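Local coordinates for nicotinamide-nucleotide adenylyltransferase NadR family / Ribosylnicotinamide kinase (Lactococcus lactis subsp. cremoris, PDB 6GYE), which probably phosphorylates nicotinamide riboside and adenylylates nicotinamide mononucleotide on the way to NAD+, and binds nicotinamide riboside in its kinase part, at residues Ser180-Val185 / Arg293-Leu298; Arg202-Pro207 / Ile255-Thr260; Asp261-Arg266 / Lys287-Glu292. All blocks are in the same frame, centred on the assembly; numbering follows the deposited sequence.

Contact 1: Ser180-Val185 / Arg293-Leu298; sequences SKVVTV and RMDLIL. With NNR (Nicotinamide riboside), chain I.
Asp-295 hooks its carboxylate onto the backbone of Val-182, and this pair begins the alignment of 180-185 with 293-298. CG of Asp-295 stands beside its own backbone N, anti to the carbonyl carbon (chi1 -61°). Followed outward, CB lies 3.5 Å from Val-182 O, the same carbonyl that takes the N-H of Asp-295. CG comes next, 3.7 Å from Lys-181 CD, where the two side chains cross at about a right angle. OD1 keeps to that same methylene, while the ammonium of Lys-181 turns to a weak bond with Gln-165. OD2 ends the chain by accepting the Val-182 N-H through its anti lone pair, N to OD2 2.8 Å, with an N-H...O angle of 148°. Val-182 O is gripped a second time by Leu-296 N, at 3.3 Å, and here the loop passes into regular parallel pairing. The strands so joined, 181-187 and 296-300, are neighbours in the parallel sheet of a P-loop NTPase fold, and the first runs into a probable Walker A loop. Thr-184 carries the ladder on, its N-H donating to Leu-296 O and its carbonyl accepting from Leu-298 N. On one face of the sheet, Val-183 CG1 touches both Leu-296 CD2 and Leu-298 CD1, 3.9 Å from each. Helices 193-203 and 358-370 cover this side. On the other face Thr-184 OG1 is buried against the Met-294 side chain, 3.4 Å from SD, and has no polar partner in the model. Arg-293 departs from the pairing toward the nicotinamide riboside: O5R of the ligand sits over one face of its guanidinium, a contact of 3.3 Å to Arg-293 NH2 without hydrogen-bond geometry, while NH1 is hydrogen-bonded to Ala-290 O.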
loop_
_atom_site.group_PDB
_atom_site.type_symbol
_atom_site.label_atom_id
_atom_site.label_comp_id
_atom_site.label_asym_id
_atom_site.label_seq_id
_atom_site.Cartn_x
_atom_site.Cartn_y
_atom_site.Cartn_z
ATOM N N SER A 180 -0.831 -4.626 1.524
ATOM C CA SER A 180 -1.155 -5.081 2.864
ATOM C C SER A 180 -2.627 -5.465 2.962
ATOM O O SER A 180 -3.494 -4.822 2.366
ATOM C CB SER A 180 -0.812 -3.989 3.879
ATOM O OG SER A 180 -1.046 -4.493 5.162
ATOM N N LYS A 181 -2.901 -6.550 3.680
ATOM C CA LYS A 181 -4.258 -6.861 4.108
ATOM C C LYS A 181 -4.597 -6.085 5.379
ATOM O O LYS A 181 -3.754 -5.928 6.269
ATOM C CB LYS A 181 -4.389 -8.363 4.345
ATOM C CG LYS A 181 -4.414 -9.222 3.052
ATOM C CD LYS A 181 -5.766 -9.208 2.421
ATOM C CE LYS A 181 -5.860 -10.144 1.205
ATOM N NZ LYS A 181 -4.885 -9.710 0.174
ATOM N N VAL A 182 -5.839 -5.627 5.487
ATOM C CA VAL A 182 -6.244 -4.754 6.590
ATOM C C VAL A 182 -7.555 -5.279 7.174
ATOM O O VAL A 182 -8.550 -5.417 6.452
ATOM C CB VAL A 182 -6.390 -3.289 6.131
ATOM C CG1 VAL A 182 -6.870 -2.379 7.274
ATOM C CG2 VAL A 182 -5.068 -2.761 5.550
ATOM N N VAL A 183 -7.549 -5.570 8.474
ATOM C CA VAL A 183 -8.726 -5.989 9.233
ATOM C C VAL A 183 -9.049 -4.894 10.236
ATOM O O VAL A 183 -8.199 -4.544 11.063
ATOM C CB VAL A 183 -8.468 -7.309 9.980
ATOM C CG1 VAL A 183 -9.707 -7.738 10.760
ATOM C CG2 VAL A 183 -7.996 -8.376 9.041
ATOM N N THR A 184 -10.279 -4.386 10.202
ATOM C CA THR A 184 -10.700 -3.319 11.103
ATOM C C THR A 184 -11.810 -3.826 12.010
ATOM O O THR A 184 -12.770 -4.439 11.536
ATOM C CB THR A 184 -11.183 -2.093 10.319
ATOM O OG1 THR A 184 -10.140 -1.630 9.454
ATOM C CG2 THR A 184 -11.567 -0.970 11.282
ATOM N N VAL A 185 -11.688 -3.567 13.304
ATOM C CA VAL A 185 -12.698 -3.974 14.277
ATOM C C VAL A 185 -13.531 -2.759 14.663
ATOM O O VAL A 185 -12.994 -1.673 14.904
ATOM C CB VAL A 185 -12.047 -4.621 15.515
ATOM C CG1 VAL A 185 -13.107 -4.992 16.522
ATOM C CG2 VAL A 185 -11.214 -5.838 15.113
ATOM N N ARG A 293 -8.499 1.642 3.319
ATOM C CA ARG A 293 -8.553 0.397 2.566
ATOM C C ARG A 293 -8.804 -0.709 3.572
ATOM O O ARG A 293 -7.935 -0.999 4.392
ATOM C CB ARG A 293 -7.249 0.136 1.808
ATOM C CG ARG A 293 -6.631 1.329 1.131
ATOM C CD ARG A 293 -7.130 1.465 -0.278
ATOM N NE ARG A 293 -6.624 2.669 -0.932
ATOM C CZ ARG A 293 -7.273 3.829 -0.966
ATOM N NH1 ARG A 293 -8.452 3.944 -0.369
ATOM N NH2 ARG A 293 -6.742 4.872 -1.593
ATOM N N MET A 294 -9.963 -1.357 3.498
ATOM C CA MET A 294 -10.299 -2.435 4.419
ATOM C C MET A 294 -10.636 -3.699 3.646
ATOM O O MET A 294 -11.385 -3.657 2.665
ATOM C CB MET A 294 -11.463 -2.034 5.325
ATOM C CG MET A 294 -11.055 -0.937 6.302
ATOM S SD MET A 294 -12.417 -0.294 7.264
ATOM C CE MET A 294 -13.335 0.603 6.022
ATOM N N ASP A 295 -10.077 -4.821 4.088
ATOM C CA ASP A 295 -10.390 -6.103 3.476
ATOM C C ASP A 295 -11.435 -6.863 4.261
ATOM O O ASP A 295 -12.228 -7.600 3.673
ATOM C CB ASP A 295 -9.124 -6.969 3.347
ATOM C CG ASP A 295 -8.066 -6.324 2.476
ATOM O OD1 ASP A 295 -8.207 -6.346 1.234
ATOM O OD2 ASP A 295 -7.096 -5.763 3.030
ATOM N N LEU A 296 -11.477 -6.658 5.570
ATOM C CA LEU A 296 -12.395 -7.370 6.443
ATOM C C LEU A 296 -12.770 -6.428 7.570
ATOM O O LEU A 296 -11.883 -5.812 8.164
ATOM C CB LEU A 296 -11.752 -8.640 7.010
ATOM C CG LEU A 296 -12.564 -9.283 8.133
ATOM C CD1 LEU A 296 -13.910 -9.769 7.575
ATOM C CD2 LEU A 296 -11.796 -10.417 8.815
ATOM N N ILE A 297 -14.068 -6.319 7.851
ATOM C CA ILE A 297 -14.598 -5.474 8.911
ATOM C C ILE A 297 -15.328 -6.370 9.909
ATOM O O ILE A 297 -16.368 -6.960 9.586
ATOM C CB ILE A 297 -15.530 -4.392 8.350
ATOM C CG1 ILE A 297 -14.743 -3.451 7.428
ATOM C CG2 ILE A 297 -16.197 -3.600 9.481
ATOM C CD1 ILE A 297 -15.637 -2.600 6.507
ATOM N N LEU A 298 -14.796 -6.465 11.118
ATOM C CA LEU A 298 -15.388 -7.261 12.188
ATOM C C LEU A 298 -16.227 -6.358 13.086
ATOM O O LEU A 298 -15.696 -5.430 13.702
ATOM C CB LEU A 298 -14.298 -7.948 13.014
ATOM C CG LEU A 298 -13.506 -9.004 12.245
ATOM C CD1 LEU A 298 -12.320 -9.479 13.030
ATOM C CD2 LEU A 298 -14.391 -10.179 11.889
HETATM O O2R NNR I . -1.047 5.255 5.461
HETATM C C2R NNR I . -1.860 4.629 4.459
HETATM C C3R NNR I . -1.526 5.100 3.049
HETATM O O3R NNR I . -0.478 6.078 3.025
HETATM C C4R NNR I . -2.805 5.705 2.492
HETATM C C5R NNR I . -3.257 4.977 1.233
HETATM O O5R NNR I . -4.485 5.548 0.768
HETATM O O4R NNR I . -3.816 5.602 3.497
HETATM C C1R NNR I . -3.322 4.982 4.687
HETATM N N1 NNR I . -4.086 3.765 4.967
HETATM C C2 NNR I . -5.042 3.786 5.906
HETATM C C6 NNR I . -3.819 2.646 4.281
HETATM C C5 NNR I . -4.529 1.476 4.527
HETATM C C4 NNR I . -5.525 1.472 5.493
HETATM C C3 NNR I . -5.782 2.644 6.190
HETATM C C7 NNR I . -6.850 2.679 7.242
HETATM O O7 NNR I . -6.790 3.516 8.127
HETATM N N7 NNR I . -7.841 1.790 7.181
#

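Contact 2: Arg202-Pro207 / Ile255-Thr260; sequences RSINAP and IVFLDT. With NNR (Nicotinamide riboside), chain I.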
loop_
_atom_site.group_PDB
_atom_site.type_symbol
_atom_site.label_atom_id
_atom_site.label_comp_id
_atom_site.label_asym_id
_atom_site.label_seq_id
_atom_site.Cartn_x
_atom_site.Cartn_y
_atom_site.Cartn_z
ATOM N N ARG A 202 -1.987 -10.775 17.842
ATOM C CA ARG A 202 -0.905 -11.561 18.421
ATOM C C ARG A 202 -0.971 -13.011 17.953
ATOM O O ARG A 202 0.062 -13.681 17.883
ATOM C CB ARG A 202 -0.917 -11.437 19.949
ATOM C CG ARG A 202 -0.337 -10.081 20.414
ATOM C CD ARG A 202 -0.722 -9.708 21.832
ATOM N NE ARG A 202 -0.050 -8.481 22.247
ATOM C CZ ARG A 202 -0.406 -7.724 23.280
ATOM N NH1 ARG A 202 -1.456 -8.037 24.041
ATOM N NH2 ARG A 202 0.303 -6.643 23.553
ATOM N N SER A 203 -2.157 -13.496 17.567
ATOM C CA SER A 203 -2.259 -14.882 17.101
ATOM C C SER A 203 -1.389 -15.129 15.878
ATOM O O SER A 203 -0.937 -16.257 15.659
ATOM C CB SER A 203 -3.708 -15.234 16.766
ATOM O OG SER A 203 -4.536 -15.136 17.912
ATOM N N ILE A 204 -1.084 -14.092 15.101
ATOM C CA ILE A 204 -0.311 -14.333 13.889
ATOM C C ILE A 204 0.876 -13.379 13.771
ATOM O O ILE A 204 1.404 -13.176 12.672
ATOM C CB ILE A 204 -1.220 -14.223 12.647
ATOM C CG1 ILE A 204 -1.921 -12.854 12.611
ATOM C CG2 ILE A 204 -2.252 -15.354 12.624
ATOM C CD1 ILE A 204 -2.616 -12.572 11.266
ATOM N N ASN A 205 1.318 -12.802 14.894
ATOM C CA ASN A 205 2.472 -11.907 14.909
ATOM C C ASN A 205 2.240 -10.661 14.051
ATOM O O ASN A 205 3.168 -10.143 13.420
ATOM C CB ASN A 205 3.765 -12.633 14.495
ATOM C CG ASN A 205 4.269 -13.558 15.566
ATOM O OD1 ASN A 205 3.909 -13.407 16.744
ATOM N ND2 ASN A 205 5.172 -14.470 15.198
ATOM N N ALA A 206 0.970 -10.169 14.013
ATOM C CA ALA A 206 0.626 -8.981 13.254
ATOM C C ALA A 206 0.644 -7.738 14.136
ATOM O O ALA A 206 0.395 -7.822 15.342
ATOM C CB ALA A 206 -0.768 -9.131 12.639
ATOM N N PRO A 207 0.942 -6.570 13.570
ATOM C CA PRO A 207 0.811 -5.332 14.331
ATOM C C PRO A 207 -0.658 -4.951 14.427
ATOM O O PRO A 207 -1.496 -5.404 13.650
ATOM C CB PRO A 207 1.609 -4.304 13.507
ATOM C CG PRO A 207 1.600 -4.817 12.153
ATOM C CD PRO A 207 1.460 -6.320 12.214
ATOM N N ILE A 255 -0.390 -8.448 7.165
ATOM C CA ILE A 255 -1.739 -8.283 7.698
ATOM C C ILE A 255 -1.658 -7.355 8.904
ATOM O O ILE A 255 -0.825 -7.575 9.790
ATOM C CB ILE A 255 -2.333 -9.648 8.117
ATOM C CG1 ILE A 255 -2.197 -10.667 6.977
ATOM C CG2 ILE A 255 -3.792 -9.491 8.575
ATOM C CD1 ILE A 255 -2.825 -12.036 7.249
ATOM N N VAL A 256 -2.539 -6.342 8.974
ATOM C CA VAL A 256 -2.599 -5.472 10.149
ATOM C C VAL A 256 -4.028 -5.390 10.676
ATOM O O VAL A 256 -5.002 -5.534 9.931
ATOM C CB VAL A 256 -2.045 -4.051 9.879
ATOM C CG1 VAL A 256 -0.710 -4.136 9.156
ATOM C CG2 VAL A 256 -3.029 -3.242 9.099
ATOM N N PHE A 257 -4.147 -5.157 11.978
ATOM C CA PHE A 257 -5.433 -5.070 12.658
ATOM C C PHE A 257 -5.628 -3.658 13.188
ATOM O O PHE A 257 -4.721 -3.093 13.805
ATOM C CB PHE A 257 -5.533 -6.091 13.789
ATOM C CG PHE A 257 -5.604 -7.509 13.307
ATOM C CD1 PHE A 257 -4.441 -8.217 12.987
ATOM C CD2 PHE A 257 -6.830 -8.133 13.157
ATOM C CE1 PHE A 257 -4.500 -9.531 12.520
ATOM C CE2 PHE A 257 -6.907 -9.460 12.701
ATOM C CZ PHE A 257 -5.731 -10.159 12.380
ATOM N N LEU A 258 -6.791 -3.081 12.911
ATOM C CA LEU A 258 -7.083 -1.702 13.275
ATOM C C LEU A 258 -8.216 -1.660 14.292
ATOM O O LEU A 258 -9.285 -2.233 14.058
ATOM C CB LEU A 258 -7.451 -0.882 12.035
ATOM C CG LEU A 258 -6.393 -0.834 10.932
ATOM C CD1 LEU A 258 -6.876 0.102 9.821
ATOM C CD2 LEU A 258 -5.009 -0.389 11.485
ATOM N N ASP A 259 -7.997 -0.939 15.394
ATOM C CA ASP A 259 -9.006 -0.761 16.441
ATOM C C ASP A 259 -9.794 0.510 16.126
ATOM O O ASP A 259 -9.424 1.623 16.537
ATOM C CB ASP A 259 -8.349 -0.693 17.818
ATOM C CG ASP A 259 -9.351 -0.908 18.955
ATOM O OD1 ASP A 259 -10.570 -0.892 18.673
ATOM O OD2 ASP A 259 -8.928 -1.123 20.116
ATOM N N THR A 260 -10.891 0.334 15.380
ATOM C CA THR A 260 -11.812 1.387 14.927
ATOM C C THR A 260 -11.188 2.308 13.879
ATOM O O THR A 260 -9.990 2.229 13.585
ATOM C CB THR A 260 -12.373 2.236 16.096
ATOM O OG1 THR A 260 -11.410 3.192 16.540
ATOM C CG2 THR A 260 -12.791 1.379 17.265
HETATM O O2R NNR I . -1.047 5.255 5.461
HETATM C C2R NNR I . -1.860 4.629 4.459
HETATM C C3R NNR I . -1.526 5.100 3.049
HETATM O O3R NNR I . -0.478 6.078 3.025
HETATM C C4R NNR I . -2.805 5.705 2.492
HETATM C C5R NNR I . -3.257 4.977 1.233
HETATM O O5R NNR I . -4.485 5.548 0.768
HETATM O O4R NNR I . -3.816 5.602 3.497
HETATM C C1R NNR I . -3.322 4.982 4.687
HETATM N N1 NNR I . -4.086 3.765 4.967
HETATM C C2 NNR I . -5.042 3.786 5.906
HETATM C C6 NNR I . -3.819 2.646 4.281
HETATM C C5 NNR I . -4.529 1.476 4.527
HETATM C C4 NNR I . -5.525 1.472 5.493
HETATM C C3 NNR I . -5.782 2.644 6.190
HETATM C C7 NNR I . -6.850 2.679 7.242
HETATM O O7 NNR I . -6.790 3.516 8.127
HETATM N N7 NNR I . -7.841 1.790 7.181
#
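Ile-204, Ala-206 and Pro-207 meet strand 255-259 where helix 193-203 ends in a Schellman motif, with Asn-205 at C-prime. In the P-loop fold to which this part belongs, that helix follows the probable Walker A loop, and its exit is laid here along an outermost strand of the parallel sheet. One backbone hydrogen bond joins the segments: Phe-257 N donates to Pro-207 O at 3.1 Å, with an N-H...O angle of 163°. Phe-257 is also backbone-bonded to Ser-209, which extends the attachment along the chain.

The apolar contacts gather at the rim of the Phe-257 ring. Ile-204 CD1 and Ala-206 CB both come up to the edge in the ring plane, each 3.8 Å from Phe-257 CE1. Ile-204 holds CG1 between its backbone N and carbonyl carbon (chi1 56°), and from there the branch runs on to CD1, which also reaches Ile-255 CD1, 4.1 Å away. Pro-207 touches the strand by its ring, CG lying 3.8 Å from Val-256 CG1. A carbon-oxygen approach adds to these, since Ala-206 CB sits 3.2 Å from Ile-255 O, a tight fit.

The C-terminal end of the strand reaches the probable Walker A loop and the ligand pocket. Asp-259 forms a salt bridge with Lys-193 and a hydrogen bond with Thr-194 OG1. Leu-258, on the side of the strand turned to the ligand, sets its CD1 3.3 Å from N7 of the nicotinamide riboside.

Contact 3: Asp261-Arg266 / Lys287-Glu292; sequences DAIVTR and KTIADE. With NNR (Nicotinamide riboside), chain I.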
loop_
_atom_site.group_PDB
_atom_site.type_symbol
_atom_site.label_atom_id
_atom_site.label_comp_id
_atom_site.label_asym_id
_atom_site.label_seq_id
_atom_site.Cartn_x
_atom_site.Cartn_y
_atom_site.Cartn_z
ATOM N N ASP A 261 -12.008 3.177 13.302
ATOM C CA ASP A 261 -11.621 3.984 12.150
ATOM C C ASP A 261 -12.526 5.222 12.108
ATOM O O ASP A 261 -13.260 5.491 13.065
ATOM C CB ASP A 261 -11.758 3.159 10.870
ATOM C CG ASP A 261 -13.200 3.023 10.450
ATOM O OD1 ASP A 261 -14.082 2.917 11.339
ATOM O OD2 ASP A 261 -13.459 3.082 9.238
ATOM N N ALA A 262 -12.537 5.929 10.969
ATOM C CA ALA A 262 -13.324 7.161 10.893
ATOM C C ALA A 262 -14.826 6.884 10.854
ATOM O O ALA A 262 -15.615 7.697 11.362
ATOM C CB ALA A 262 -12.896 7.999 9.682
ATOM N N ILE A 263 -15.246 5.747 10.288
ATOM C CA ILE A 263 -16.670 5.412 10.299
ATOM C C ILE A 263 -17.177 5.297 11.732
ATOM O O ILE A 263 -18.250 5.805 12.075
ATOM C CB ILE A 263 -16.932 4.121 9.498
ATOM C CG1 ILE A 263 -16.673 4.376 8.019
ATOM C CG2 ILE A 263 -18.363 3.630 9.715
ATOM C CD1 ILE A 263 -17.054 3.262 7.143
ATOM N N VAL A 264 -16.420 4.609 12.588
ATOM C CA VAL A 264 -16.794 4.512 13.996
ATOM C C VAL A 264 -16.925 5.903 14.609
ATOM O O VAL A 264 -17.923 6.215 15.269
ATOM C CB VAL A 264 -15.782 3.641 14.763
ATOM C CG1 VAL A 264 -15.982 3.775 16.274
ATOM C CG2 VAL A 264 -15.922 2.197 14.327
ATOM N N THR A 265 -15.930 6.768 14.387
ATOM C CA THR A 265 -16.035 8.131 14.908
ATOM C C THR A 265 -17.223 8.859 14.299
ATOM O O THR A 265 -17.868 9.663 14.979
ATOM C CB THR A 265 -14.758 8.918 14.627
ATOM O OG1 THR A 265 -13.646 8.214 15.174
ATOM C CG2 THR A 265 -14.815 10.348 15.274
ATOM N N ARG A 266 -17.539 8.569 13.030
ATOM C CA ARG A 266 -18.669 9.221 12.381
ATOM C C ARG A 266 -19.993 8.776 12.980
ATOM O O ARG A 266 -20.968 9.535 12.965
ATOM C CB ARG A 266 -18.638 8.952 10.873
ATOM C CG ARG A 266 -19.588 9.834 10.065
ATOM C CD ARG A 266 -19.466 9.576 8.554
ATOM N NE ARG A 266 -20.381 10.408 7.764
ATOM C CZ ARG A 266 -21.565 10.006 7.316
ATOM N NH1 ARG A 266 -21.984 8.779 7.571
ATOM N NH2 ARG A 266 -22.327 10.823 6.601
ATOM N N LYS A 287 -13.284 12.719 3.102
ATOM C CA LYS A 287 -11.876 12.602 2.735
ATOM C C LYS A 287 -11.213 11.418 3.446
ATOM O O LYS A 287 -10.631 10.535 2.805
ATOM C CB LYS A 287 -11.165 13.918 3.071
ATOM C CG LYS A 287 -9.877 14.226 2.327
ATOM C CD LYS A 287 -8.674 13.582 2.996
ATOM C CE LYS A 287 -7.407 13.727 2.152
ATOM N NZ LYS A 287 -6.210 13.057 2.766
ATOM N N THR A 288 -11.352 11.343 4.769
ATOM C CA THR A 288 -10.646 10.301 5.509
ATOM C C THR A 288 -11.184 8.907 5.194
ATOM O O THR A 288 -10.407 7.964 5.003
ATOM C CB THR A 288 -10.717 10.583 6.998
ATOM O OG1 THR A 288 -10.213 11.909 7.249
ATOM C CG2 THR A 288 -9.904 9.532 7.776
ATOM N N ILE A 289 -12.507 8.749 5.138
ATOM C CA ILE A 289 -13.061 7.435 4.847
ATOM C C ILE A 289 -12.645 6.995 3.448
ATOM O O ILE A 289 -12.396 5.808 3.203
ATOM C CB ILE A 289 -14.589 7.445 5.032
ATOM C CG1 ILE A 289 -14.932 7.589 6.520
ATOM C CG2 ILE A 289 -15.217 6.160 4.461
ATOM C CD1 ILE A 289 -16.419 7.826 6.789
ATOM N N ALA A 290 -12.532 7.945 2.519
ATOM C CA ALA A 290 -12.071 7.628 1.173
ATOM C C ALA A 290 -10.630 7.133 1.128
ATOM O O ALA A 290 -10.259 6.461 0.160
ATOM C CB ALA A 290 -12.197 8.858 0.273
ATOM N N ASP A 291 -9.807 7.469 2.119
ATOM C CA ASP A 291 -8.418 7.034 2.149
ATOM C C ASP A 291 -8.229 5.712 2.867
ATOM O O ASP A 291 -7.086 5.288 3.054
ATOM C CB ASP A 291 -7.532 8.078 2.834
ATOM C CG ASP A 291 -7.346 9.316 2.006
ATOM O OD1 ASP A 291 -7.605 9.263 0.786
ATOM O OD2 ASP A 291 -6.933 10.348 2.580
ATOM N N GLU A 292 -9.301 5.095 3.339
ATOM C CA GLU A 292 -9.198 3.835 4.055
ATOM C C GLU A 292 -9.323 2.660 3.096
ATOM O O GLU A 292 -10.125 2.688 2.159
ATOM C CB GLU A 292 -10.264 3.750 5.141
ATOM C CG GLU A 292 -10.130 4.845 6.191
ATOM C CD GLU A 292 -11.087 4.650 7.357
ATOM O OE1 GLU A 292 -11.772 3.606 7.359
ATOM O OE2 GLU A 292 -11.143 5.516 8.267
HETATM O O2R NNR I . -1.047 5.255 5.461
HETATM C C2R NNR I . -1.860 4.629 4.459
HETATM C C3R NNR I . -1.526 5.100 3.049
HETATM O O3R NNR I . -0.478 6.078 3.025
HETATM C C4R NNR I . -2.805 5.705 2.492
HETATM C C5R NNR I . -3.257 4.977 1.233
HETATM O O5R NNR I . -4.485 5.548 0.768
HETATM O O4R NNR I . -3.816 5.602 3.497
HETATM C C1R NNR I . -3.322 4.982 4.687
HETATM N N1 NNR I . -4.086 3.765 4.967
HETATM C C2 NNR I . -5.042 3.786 5.906
HETATM C C6 NNR I . -3.819 2.646 4.281
HETATM C C5 NNR I . -4.529 1.476 4.527
HETATM C C4 NNR I . -5.525 1.472 5.493
HETATM C C3 NNR I . -5.782 2.644 6.190
HETATM C C7 NNR I . -6.850 2.679 7.242
HETATM O O7 NNR I . -6.790 3.516 8.127
HETATM N N7 NNR I . -7.841 1.790 7.181
#
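A mixed polar and apolar contact, with Glu-292 against Asp-261 and Ile-289 against Ala-262, joins the start of helix 262-272 to the end of helix 275-290 and the turn after it. The Glu-292 side chain, extended beyond CG, presents both oxygens. OE2 accepts the N-H of Ala-262 through its syn lone pair, N to OE2 3.1 Å and nearly straight (162°). OE1 lies 2.6 Å from Asp-261 OD2, with the two carboxylate planes 59° apart. Asp-261 is the N-cap of helix 262-272: CG stands between its backbone N and carbonyl carbon (chi1 76°), and OD1 takes the Val-264 N-H at 3.1 Å while OD2 accepts weakly from Ile-263 N. These helices fill the connection between strands 255-259 and 296-300 of the P-loop fold. An alanine in place of Glu-292 would probably leave Ala-262 N without this acceptor and open a gap between Asp-261 and the nicotinamide amide.

Ile-289 carries the apolar part. Its CG1 rests 3.8 Å from Ala-262 CB, and its CD1 reaches Ile-263 CG1 at 3.7 Å, the two isoleucines crossing at about a right angle. Arg-266 offers CD to the same methyl, its guanidinium being salt-bridged to Glu-282 and Glu-333. Glu-292 CB lies 3.7 Å from N7 of the nicotinamide riboside, whose O5R bonds weakly to Asp-291 O.

In the fold
After the five-stranded N-terminal sheet, the chain enters the P-loop part at strand 181-187, the first half of contact 1. Helix 193-203 follows, and contact 2 closes a loop when strand 255-259 returns beside its end, with helices 212-220 and 229-247 in between. Contact 3 then opens directly after contact 2 and closes across the pair of helices 262-272 and 275-290. The next residues, 293-298, complete contact 1, so its long loop encloses both others, which stand in series. Strand 181-187 thus lies between strands 296-300 and 255-259, backbone-bonded to both, and all three contacts reach the nicotinamide riboside.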